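Long-range contacts in aspartokinase 1, chloroplastic (Arabidopsis thaliana, PDB 2CDQ), which catalyses the ATP-dependent phosphorylation of L-aspartate to 4-phospho-L-aspartate, the first step of the aspartate-family amino-acid pathway, and binds lysine and S-adenosylmethionine as allosteric effectors: residues M44-A48 with I154-L159; I364-I370 with H403-L408; G369-D373 with L384-P388. All blocks are in the same frame, centred on the assembly; numbering follows the deposited sequence.

Interaction 1 (M44-A48 with I154-L159)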
loop_
_atom_site.group_PDB
_atom_site.type_symbol
_atom_site.label_atom_id
_atom_site.label_comp_id
_atom_site.label_asym_id
_atom_site.label_seq_id
_atom_site.Cartn_x
_atom_site.Cartn_y
_atom_site.Cartn_z
ATOM N N MET A 44 35.895 -4.990 -26.134
ATOM C CA MET A 44 36.982 -5.023 -25.159
ATOM C C MET A 44 38.070 -4.027 -25.547
ATOM O O MET A 44 38.621 -3.340 -24.690
ATOM C CB MET A 44 37.567 -6.433 -25.034
ATOM C CG MET A 44 36.769 -7.364 -24.140
ATOM S SD MET A 44 37.652 -8.890 -23.742
ATOM C CE MET A 44 36.483 -9.714 -22.674
ATOM N N LYS A 45 38.357 -3.939 -26.844
ATOM C CA LYS A 45 39.360 -3.003 -27.351
ATOM C C LYS A 45 39.011 -1.550 -27.011
ATOM O O LYS A 45 39.907 -0.735 -26.790
ATOM C CB LYS A 45 39.572 -3.175 -28.862
ATOM C CG LYS A 45 40.388 -4.411 -29.257
ATOM C CD LYS A 45 40.662 -4.452 -30.759
ATOM C CE LYS A 45 41.109 -5.849 -31.207
ATOM N NZ LYS A 45 41.410 -5.942 -32.672
ATOM N N GLU A 46 37.715 -1.242 -26.965
ATOM C CA GLU A 46 37.239 0.087 -26.566
ATOM C C GLU A 46 37.560 0.344 -25.099
ATOM O O GLU A 46 38.010 1.434 -24.740
ATOM C CB GLU A 46 35.727 0.236 -26.793
ATOM C CG GLU A 46 35.262 0.148 -28.253
ATOM C CD GLU A 46 33.765 0.410 -28.416
ATOM O OE1 GLU A 46 33.003 0.173 -27.454
ATOM O OE2 GLU A 46 33.347 0.856 -29.508
ATOM N N VAL A 47 37.329 -0.671 -24.264
ATOM C CA VAL A 47 37.555 -0.567 -22.822
ATOM C C VAL A 47 39.023 -0.284 -22.537
ATOM O O VAL A 47 39.343 0.633 -21.781
ATOM C CB VAL A 47 37.087 -1.838 -22.051
ATOM C CG1 VAL A 47 37.192 -1.631 -20.539
ATOM C CG2 VAL A 47 35.661 -2.200 -22.424
ATOM N N ALA A 48 39.911 -1.058 -23.157
ATOM C CA ALA A 48 41.347 -0.857 -22.997
ATOM C C ALA A 48 41.749 0.550 -23.449
ATOM O O ALA A 48 42.606 1.188 -22.828
ATOM C CB ALA A 48 42.117 -1.914 -23.755
ATOM N N ILE A 154 40.433 -13.092 -19.875
ATOM C CA ILE A 154 40.646 -12.665 -21.252
ATOM C C ILE A 154 41.161 -11.226 -21.261
ATOM O O ILE A 154 42.211 -10.939 -21.843
ATOM C CB ILE A 154 39.364 -12.809 -22.108
ATOM C CG1 ILE A 154 39.084 -14.286 -22.384
ATOM C CG2 ILE A 154 39.502 -12.060 -23.414
ATOM C CD1 ILE A 154 37.702 -14.587 -22.926
ATOM N N PHE A 155 40.443 -10.334 -20.583
ATOM C CA PHE A 155 40.797 -8.921 -20.599
ATOM C C PHE A 155 42.170 -8.655 -19.978
ATOM O O PHE A 155 42.961 -7.880 -20.527
ATOM C CB PHE A 155 39.715 -8.074 -19.928
ATOM C CG PHE A 155 39.805 -6.614 -20.253
ATOM C CD1 PHE A 155 39.449 -6.144 -21.516
ATOM C CD2 PHE A 155 40.242 -5.704 -19.301
ATOM C CE1 PHE A 155 39.533 -4.788 -21.825
ATOM C CE2 PHE A 155 40.325 -4.342 -19.598
ATOM C CZ PHE A 155 39.972 -3.884 -20.863
ATOM N N ALA A 156 42.454 -9.308 -18.851
ATOM C CA ALA A 156 43.731 -9.134 -18.163
ATOM C C ALA A 156 44.896 -9.542 -19.062
ATOM O O ALA A 156 45.859 -8.784 -19.225
ATOM C CB ALA A 156 43.756 -9.923 -16.863
ATOM N N ALA A 157 44.786 -10.733 -19.652
ATOM C CA ALA A 157 45.781 -11.239 -20.590
ATOM C C ALA A 157 45.974 -10.279 -21.758
ATOM O O ALA A 157 47.108 -10.012 -22.156
ATOM C CB ALA A 157 45.397 -12.619 -21.085
ATOM N N TYR A 158 44.870 -9.744 -22.283
ATOM C CA TYR A 158 44.923 -8.804 -23.412
ATOM C C TYR A 158 45.665 -7.507 -23.083
ATOM O O TYR A 158 46.482 -7.046 -23.883
ATOM C CB TYR A 158 43.522 -8.505 -23.965
ATOM C CG TYR A 158 43.498 -7.413 -25.011
ATOM C CD1 TYR A 158 44.087 -7.601 -26.266
ATOM C CD2 TYR A 158 42.892 -6.184 -24.746
ATOM C CE1 TYR A 158 44.077 -6.584 -27.234
ATOM C CE2 TYR A 158 42.870 -5.166 -25.703
ATOM C CZ TYR A 158 43.464 -5.373 -26.943
ATOM O OH TYR A 158 43.439 -4.364 -27.881
ATOM N N LEU A 159 45.388 -6.923 -21.918
ATOM C CA LEU A 159 46.112 -5.727 -21.481
ATOM C C LEU A 159 47.642 -5.937 -21.468
ATOM O O LEU A 159 48.395 -5.092 -21.965
ATOM C CB LEU A 159 45.606 -5.240 -20.117
ATOM C CG LEU A 159 44.278 -4.470 -20.070
ATOM C CD1 LEU A 159 43.923 -4.103 -18.631
ATOM C CD2 LEU A 159 44.298 -3.215 -20.953
#
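In the amino acid kinase domain, helices 41-53 and 137-161 pack through an apolar helix-helix interface, where the axes of segments 44-48 and 154-159 approach to 11.0 Å and cross at -56°. F155 fills the space between them. Its ring end reaches the backbone of the other helix: CE1 lies 3.3 Å from M44 O and CZ 3.6 Å from A48 N, both near the ring plane, so the edge of F155 abuts the helical turn whose A48 N to M44 O hydrogen bond (3.0 Å) uses those same atoms. V47 CG1 adds a contact of 3.6 Å to F155 CZ. M44 makes a Met-aromatic contact, with SD 5.3 Å from the centroid of the F155 ring and at its edge; the same sulfur packs 3.7 Å from I154 CG2. These helices pack beside the mainly parallel central sheet of the amino acid kinase fold, L159 touching I211 of strand 209-219. The small A48 lets larger side chains close in, its CB lying 3.8 Å from L159 CD2 and 3.9 Å from Y158 CE2. At the more open margin, K45 CG approaches Y158 OH to 3.3 Å, while L108 of helix 92-108 covers M44, I154 and Y158.

Interaction 2 (I364-I370 with H403-L408). With SAM (S-adenosylmethionine), chain F.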
loop_
_atom_site.group_PDB
_atom_site.type_symbol
_atom_site.label_atom_id
_atom_site.label_comp_id
_atom_site.label_asym_id
_atom_site.label_seq_id
_atom_site.Cartn_x
_atom_site.Cartn_y
_atom_site.Cartn_z
ATOM N N ILE A 364 -0.035 -14.553 2.083
ATOM C CA ILE A 364 -0.377 -15.384 0.929
ATOM C C ILE A 364 0.696 -15.267 -0.146
ATOM O O ILE A 364 1.233 -16.280 -0.611
ATOM C CB ILE A 364 -1.758 -15.012 0.348
ATOM C CG1 ILE A 364 -2.870 -15.501 1.282
ATOM C CG2 ILE A 364 -1.939 -15.594 -1.056
ATOM C CD1 ILE A 364 -4.210 -14.809 1.074
ATOM N N PHE A 365 1.014 -14.029 -0.520
ATOM C CA PHE A 365 2.054 -13.762 -1.509
ATOM C C PHE A 365 3.399 -14.391 -1.112
ATOM O O PHE A 365 4.045 -15.031 -1.943
ATOM C CB PHE A 365 2.184 -12.257 -1.767
ATOM C CG PHE A 365 1.083 -11.691 -2.626
ATOM C CD1 PHE A 365 -0.011 -11.055 -2.049
ATOM C CD2 PHE A 365 1.138 -11.798 -4.014
ATOM C CE1 PHE A 365 -1.037 -10.526 -2.839
ATOM C CE2 PHE A 365 0.115 -11.275 -4.813
ATOM C CZ PHE A 365 -0.974 -10.638 -4.222
ATOM N N GLU A 366 3.794 -14.224 0.153
ATOM C CA GLU A 366 5.055 -14.780 0.682
ATOM C C GLU A 366 5.100 -16.311 0.616
ATOM O O GLU A 366 6.131 -16.903 0.276
ATOM C CB GLU A 366 5.291 -14.311 2.124
ATOM C CG GLU A 366 6.623 -14.756 2.717
ATOM C CD GLU A 366 6.720 -14.503 4.217
ATOM O OE1 GLU A 366 5.700 -14.669 4.933
ATOM O OE2 GLU A 366 7.826 -14.150 4.686
ATOM N N GLU A 367 3.973 -16.939 0.947
ATOM C CA GLU A 367 3.836 -18.391 0.872
ATOM C C GLU A 367 3.836 -18.887 -0.572
ATOM O O GLU A 367 4.180 -20.036 -0.829
ATOM C CB GLU A 367 2.576 -18.861 1.615
ATOM C CG GLU A 367 2.701 -18.831 3.138
ATOM C CD GLU A 367 3.856 -19.692 3.651
ATOM O OE1 GLU A 367 3.724 -20.940 3.661
ATOM O OE2 GLU A 367 4.898 -19.117 4.046
ATOM N N LEU A 368 3.458 -18.017 -1.507
ATOM C CA LEU A 368 3.441 -18.373 -2.925
ATOM C C LEU A 368 4.658 -17.854 -3.699
ATOM O O LEU A 368 4.695 -17.921 -4.936
ATOM C CB LEU A 368 2.130 -17.931 -3.583
ATOM C CG LEU A 368 1.050 -19.014 -3.688
ATOM C CD1 LEU A 368 0.401 -19.321 -2.329
ATOM C CD2 LEU A 368 0.006 -18.589 -4.708
ATOM N N GLY A 369 5.645 -17.348 -2.955
ATOM C CA GLY A 369 6.936 -16.916 -3.503
ATOM C C GLY A 369 6.916 -15.748 -4.478
ATOM O O GLY A 369 7.812 -15.632 -5.322
ATOM N N ILE A 370 5.909 -14.880 -4.356
ATOM C CA ILE A 370 5.733 -13.744 -5.268
ATOM C C ILE A 370 6.089 -12.403 -4.613
ATOM O O ILE A 370 5.655 -12.108 -3.491
ATOM C CB ILE A 370 4.288 -13.674 -5.836
ATOM C CG1 ILE A 370 3.956 -14.936 -6.635
ATOM C CG2 ILE A 370 4.114 -12.447 -6.721
ATOM C CD1 ILE A 370 2.572 -14.923 -7.260
ATOM N N HIS A 403 -3.731 -19.565 -8.685
ATOM C CA HIS A 403 -3.504 -19.962 -7.304
ATOM C C HIS A 403 -3.499 -18.758 -6.349
ATOM O O HIS A 403 -4.039 -18.846 -5.242
ATOM C CB HIS A 403 -2.203 -20.756 -7.182
ATOM C CG HIS A 403 -2.177 -21.697 -6.017
ATOM N ND1 HIS A 403 -1.936 -23.049 -6.162
ATOM C CD2 HIS A 403 -2.376 -21.485 -4.690
ATOM C CE1 HIS A 403 -1.977 -23.628 -4.973
ATOM N NE2 HIS A 403 -2.244 -22.701 -4.063
ATOM N N VAL A 404 -2.898 -17.642 -6.770
ATOM C CA VAL A 404 -2.904 -16.422 -5.955
ATOM C C VAL A 404 -4.340 -15.957 -5.739
ATOM O O VAL A 404 -4.754 -15.691 -4.610
ATOM C CB VAL A 404 -2.119 -15.257 -6.599
ATOM C CG1 VAL A 404 -1.860 -14.176 -5.571
ATOM C CG2 VAL A 404 -0.811 -15.725 -7.168
ATOM N N VAL A 405 -5.082 -15.869 -6.842
ATOM C CA VAL A 405 -6.476 -15.436 -6.836
ATOM C C VAL A 405 -7.332 -16.324 -5.924
ATOM O O VAL A 405 -8.071 -15.814 -5.076
ATOM C CB VAL A 405 -7.059 -15.357 -8.285
ATOM C CG1 VAL A 405 -8.533 -14.973 -8.277
ATOM C CG2 VAL A 405 -6.270 -14.361 -9.131
ATOM N N GLU A 406 -7.212 -17.642 -6.080
ATOM C CA GLU A 406 -7.974 -18.589 -5.262
ATOM C C GLU A 406 -7.705 -18.422 -3.778
ATOM O O GLU A 406 -8.631 -18.462 -2.958
ATOM C CB GLU A 406 -7.651 -20.020 -5.653
ATOM C CG GLU A 406 -8.488 -20.561 -6.777
ATOM C CD GLU A 406 -8.211 -22.026 -7.002
ATOM O OE1 GLU A 406 -7.540 -22.348 -8.010
ATOM O OE2 GLU A 406 -8.636 -22.849 -6.155
ATOM N N GLU A 407 -6.433 -18.244 -3.439
ATOM C CA GLU A 407 -6.044 -18.055 -2.049
ATOM C C GLU A 407 -6.613 -16.759 -1.482
ATOM O O GLU A 407 -7.155 -16.749 -0.376
ATOM C CB GLU A 407 -4.522 -18.135 -1.884
ATOM C CG GLU A 407 -3.976 -19.570 -1.893
ATOM C CD GLU A 407 -4.738 -20.507 -0.953
ATOM O OE1 GLU A 407 -4.921 -20.157 0.234
ATOM O OE2 GLU A 407 -5.156 -21.597 -1.404
ATOM N N LEU A 408 -6.511 -15.683 -2.263
ATOM C CA LEU A 408 -7.058 -14.385 -1.883
ATOM C C LEU A 408 -8.591 -14.400 -1.867
ATOM O O LEU A 408 -9.221 -13.689 -1.070
ATOM C CB LEU A 408 -6.547 -13.284 -2.824
ATOM C CG LEU A 408 -5.072 -12.864 -2.757
ATOM C CD1 LEU A 408 -4.724 -12.005 -3.955
ATOM C CD2 LEU A 408 -4.737 -12.133 -1.465
HETATM N N SAM F . 5.052 -22.529 -7.074
HETATM C CA SAM F . 6.359 -21.923 -7.317
HETATM C C SAM F . 7.254 -21.934 -6.075
HETATM O O SAM F . 8.465 -22.158 -6.165
HETATM O OXT SAM F . 6.792 -21.712 -4.954
HETATM C CB SAM F . 6.192 -20.501 -7.845
HETATM C CG SAM F . 7.434 -19.909 -8.520
HETATM S SD SAM F . 8.023 -18.435 -7.652
HETATM C CE SAM F . 6.780 -17.213 -8.141
HETATM C "C5'" SAM F . 9.551 -17.905 -8.490
HETATM C "C4'" SAM F . 9.604 -17.924 -10.022
HETATM O "O4'" SAM F . 8.654 -17.046 -10.590
HETATM C "C3'" SAM F . 10.961 -17.465 -10.538
HETATM O "O3'" SAM F . 11.374 -18.356 -11.547
HETATM C "C2'" SAM F . 10.746 -16.087 -11.136
HETATM O "O2'" SAM F . 11.459 -15.919 -12.345
HETATM C "C1'" SAM F . 9.252 -16.045 -11.404
HETATM N N9 SAM F . 8.630 -14.732 -11.120
HETATM C C8 SAM F . 8.066 -13.898 -12.050
HETATM N N7 SAM F . 7.574 -12.806 -11.427
HETATM C C5 SAM F . 7.808 -12.930 -10.106
HETATM C C6 SAM F . 7.516 -12.106 -9.022
HETATM N N6 SAM F . 6.887 -10.947 -9.197
HETATM N N1 SAM F . 7.888 -12.501 -7.753
HETATM C C2 SAM F . 8.545 -13.703 -7.566
HETATM N N3 SAM F . 8.831 -14.514 -8.649
HETATM C C4 SAM F . 8.468 -14.137 -9.897
#
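I364, on the last turns of helix 357-367, points at segment 403-408 of helix 398-408: its CG2 lies 3.7 Å from E407 CB and its CD1 3.7 Å from L408 CD2. F365 starts out sideways, but its ring swings in, with CE2 3.6 Å from V404 CG1 and CZ 4.0 Å from L408 CD1. L368, the first residue to leave helical geometry, sets CD2 3.7 Å from both V404 N and H403 CD2. G369, with positive phi, is the C-prime residue of a Schellman motif: I370 N bonds to F365 O (3.1 Å) and, weakly, G369 N to E366 O (3.3 Å). The turn brings G369 O to 3.0 Å from SAM C2, while I370 CD1 packs 3.5 Å from V404 CG2. These are the two helices of the first ACT domain, lying on one face of its four-stranded sheet. Between the segments the contact is purely van der Waals, so side-chain shape, rather than directed bonding, fits the helix end and its following turn against helix 398-408 beside the effector pocket.

Interaction 3 (G369-D373 with L384-P388). With SAM (S-adenosylmethionine), chain F; LYS (lysine), chain C.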
loop_
_atom_site.group_PDB
_atom_site.type_symbol
_atom_site.label_atom_id
_atom_site.label_comp_id
_atom_site.label_asym_id
_atom_site.label_seq_id
_atom_site.Cartn_x
_atom_site.Cartn_y
_atom_site.Cartn_z
ATOM N N GLY A 369 5.645 -17.348 -2.955
ATOM C CA GLY A 369 6.936 -16.916 -3.503
ATOM C C GLY A 369 6.916 -15.748 -4.478
ATOM O O GLY A 369 7.812 -15.632 -5.322
ATOM N N ILE A 370 5.909 -14.880 -4.356
ATOM C CA ILE A 370 5.733 -13.744 -5.268
ATOM C C ILE A 370 6.089 -12.403 -4.613
ATOM O O ILE A 370 5.655 -12.108 -3.491
ATOM C CB ILE A 370 4.288 -13.674 -5.836
ATOM C CG1 ILE A 370 3.956 -14.936 -6.635
ATOM C CG2 ILE A 370 4.114 -12.447 -6.721
ATOM C CD1 ILE A 370 2.572 -14.923 -7.260
ATOM N N SER A 371 6.877 -11.601 -5.326
ATOM C CA SER A 371 7.194 -10.248 -4.891
ATOM C C SER A 371 6.271 -9.211 -5.541
ATOM O O SER A 371 6.153 -9.141 -6.768
ATOM C CB SER A 371 8.660 -9.918 -5.161
ATOM O OG SER A 371 8.932 -8.562 -4.860
ATOM N N VAL A 372 5.624 -8.425 -4.680
ATOM C CA VAL A 372 4.706 -7.340 -5.042
ATOM C C VAL A 372 5.500 -6.041 -5.200
ATOM O O VAL A 372 6.489 -5.836 -4.507
ATOM C CB VAL A 372 3.652 -7.144 -3.918
ATOM C CG1 VAL A 372 2.616 -6.085 -4.299
ATOM C CG2 VAL A 372 2.968 -8.461 -3.577
ATOM N N ASP A 373 5.070 -5.167 -6.107
ATOM C CA ASP A 373 5.770 -3.903 -6.361
ATOM C C ASP A 373 5.037 -2.702 -5.748
ATOM O O ASP A 373 5.330 -2.298 -4.619
ATOM C CB ASP A 373 5.986 -3.717 -7.870
ATOM C CG ASP A 373 6.791 -2.469 -8.215
ATOM O OD1 ASP A 373 6.723 -2.042 -9.383
ATOM O OD2 ASP A 373 7.499 -1.917 -7.345
ATOM N N LEU A 384 -2.690 -3.716 -5.769
ATOM C CA LEU A 384 -1.258 -3.935 -5.836
ATOM C C LEU A 384 -0.838 -4.375 -7.215
ATOM O O LEU A 384 -1.659 -4.809 -8.022
ATOM C CB LEU A 384 -0.804 -4.960 -4.789
ATOM C CG LEU A 384 -1.394 -6.373 -4.769
ATOM C CD1 LEU A 384 -0.650 -7.307 -5.705
ATOM C CD2 LEU A 384 -1.342 -6.901 -3.355
ATOM N N THR A 385 0.458 -4.278 -7.463
ATOM C CA THR A 385 1.013 -4.580 -8.761
ATOM C C THR A 385 2.199 -5.510 -8.522
ATOM O O THR A 385 2.922 -5.350 -7.545
ATOM C CB THR A 385 1.378 -3.255 -9.486
ATOM O OG1 THR A 385 0.906 -3.285 -10.836
ATOM C CG2 THR A 385 2.854 -2.972 -9.457
ATOM N N LEU A 386 2.370 -6.515 -9.374
ATOM C CA LEU A 386 3.438 -7.504 -9.168
ATOM C C LEU A 386 4.729 -7.054 -9.823
ATOM O O LEU A 386 4.692 -6.435 -10.882
ATOM C CB LEU A 386 3.029 -8.872 -9.716
ATOM C CG LEU A 386 1.712 -9.427 -9.185
ATOM C CD1 LEU A 386 1.296 -10.658 -9.971
ATOM C CD2 LEU A 386 1.829 -9.731 -7.707
ATOM N N ASP A 387 5.865 -7.362 -9.198
ATOM C CA ASP A 387 7.178 -7.024 -9.762
ATOM C C ASP A 387 7.171 -7.214 -11.278
ATOM O O ASP A 387 6.649 -8.220 -11.768
ATOM C CB ASP A 387 8.270 -7.909 -9.159
ATOM C CG ASP A 387 8.860 -7.349 -7.874
ATOM O OD1 ASP A 387 8.547 -6.201 -7.492
ATOM O OD2 ASP A 387 9.665 -8.070 -7.247
ATOM N N PRO A 388 7.733 -6.249 -12.030
ATOM C CA PRO A 388 7.829 -6.432 -13.480
ATOM C C PRO A 388 8.645 -7.680 -13.781
ATOM O O PRO A 388 9.592 -7.979 -13.050
ATOM C CB PRO A 388 8.579 -5.179 -13.947
ATOM C CG PRO A 388 8.353 -4.166 -12.875
ATOM C CD PRO A 388 8.297 -4.957 -11.598
HETATM N N SAM F . 5.052 -22.529 -7.074
HETATM C CA SAM F . 6.359 -21.923 -7.317
HETATM C C SAM F . 7.254 -21.934 -6.075
HETATM O O SAM F . 8.465 -22.158 -6.165
HETATM O OXT SAM F . 6.792 -21.712 -4.954
HETATM C CB SAM F . 6.192 -20.501 -7.845
HETATM C CG SAM F . 7.434 -19.909 -8.520
HETATM S SD SAM F . 8.023 -18.435 -7.652
HETATM C CE SAM F . 6.780 -17.213 -8.141
HETATM C "C5'" SAM F . 9.551 -17.905 -8.490
HETATM C "C4'" SAM F . 9.604 -17.924 -10.022
HETATM O "O4'" SAM F . 8.654 -17.046 -10.590
HETATM C "C3'" SAM F . 10.961 -17.465 -10.538
HETATM O "O3'" SAM F . 11.374 -18.356 -11.547
HETATM C "C2'" SAM F . 10.746 -16.087 -11.136
HETATM O "O2'" SAM F . 11.459 -15.919 -12.345
HETATM C "C1'" SAM F . 9.252 -16.045 -11.404
HETATM N N9 SAM F . 8.630 -14.732 -11.120
HETATM C C8 SAM F . 8.066 -13.898 -12.050
HETATM N N7 SAM F . 7.574 -12.806 -11.427
HETATM C C5 SAM F . 7.808 -12.930 -10.106
HETATM C C6 SAM F . 7.516 -12.106 -9.022
HETATM N N6 SAM F . 6.887 -10.947 -9.197
HETATM N N1 SAM F . 7.888 -12.501 -7.753
HETATM C C2 SAM F . 8.545 -13.703 -7.566
HETATM N N3 SAM F . 8.831 -14.514 -8.649
HETATM C C4 SAM F . 8.468 -14.137 -9.897
HETATM N N LYS C . 8.824 -7.576 -0.024
HETATM C CA LYS C . 7.877 -6.922 -0.950
HETATM C C LYS C . 7.079 -8.062 -1.531
HETATM O O LYS C . 7.005 -9.148 -0.931
HETATM C CB LYS C . 8.649 -6.176 -2.047
HETATM C CG LYS C . 7.974 -4.880 -2.528
HETATM C CD LYS C . 8.015 -3.770 -1.498
HETATM C CE LYS C . 7.201 -2.552 -1.955
HETATM N NZ LYS C . 7.823 -1.731 -3.049
HETATM O OXT LYS C . 6.499 -7.926 -2.605
#
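L386 CD2 lies 3.7 Å from I370 CG2 and 4.5 Å from V372 CG2, and V372 CG1 packs 3.6 Å from L384 CB; these side chains form the apolar centre. V372 and L386 are an antiparallel non-hydrogen-bonded pair, their CA atoms 4.3 Å apart and their side chains diverging. Backbone bonds flank the pair: D387 N donates to S371 O (3.0 Å), and D373 N to T385 O (2.6 Å). Farther out, S371 OG donates to D387 OD2 (2.5 Å), an oxygen that also accepts from W392 NE1. D373 CB packs 3.6 Å from T385 CG2, while D373 OD1 forms a salt bridge with K338.

The first segment also serves both allosteric effectors. S371 N donates to SAM N1 (2.8 Å) and S371 O accepts from SAM N6 (3.1 Å), reading the adenine edge much as a base pair would. Next along the chain, V372 N donates to lysine OXT in a very short bond (2.3 Å), and lysine NZ reaches D373 O (3.0 Å). Lysine is held in addition by Q354 O, G356 N and S378 O of the second subunit, so its site spans the dimer interface. The two segments are the open end of the β-hairpin 372-378/381-386 in the first ACT domain. Strand 381-386 pairs on its other side with strand 341-347, and F365 of helix 357-367 covers V372, L384 and L386.

How the interactions relate
All three contacts are mainly buried, but interaction 1 belongs to the kinase domain, its centre about 47 Å from that of interaction 2 and about 40 Å from that of interaction 3, across the centre of the chain. Interactions 2 and 3 share G369 and I370 within the first ACT domain, where F365 joins them: its CZ lies 3.7 Å from L384 CD1 and its CE2 3.7 Å from L386 CD2. Both helix pairs rely on apolar packing, although interaction 2 has a more exposed margin at H403. Interaction 3 adds backbone and side-chain hydrogen bonds and contacts both effectors; of the two, interaction 2 touches only SAM. Both touch the second subunit.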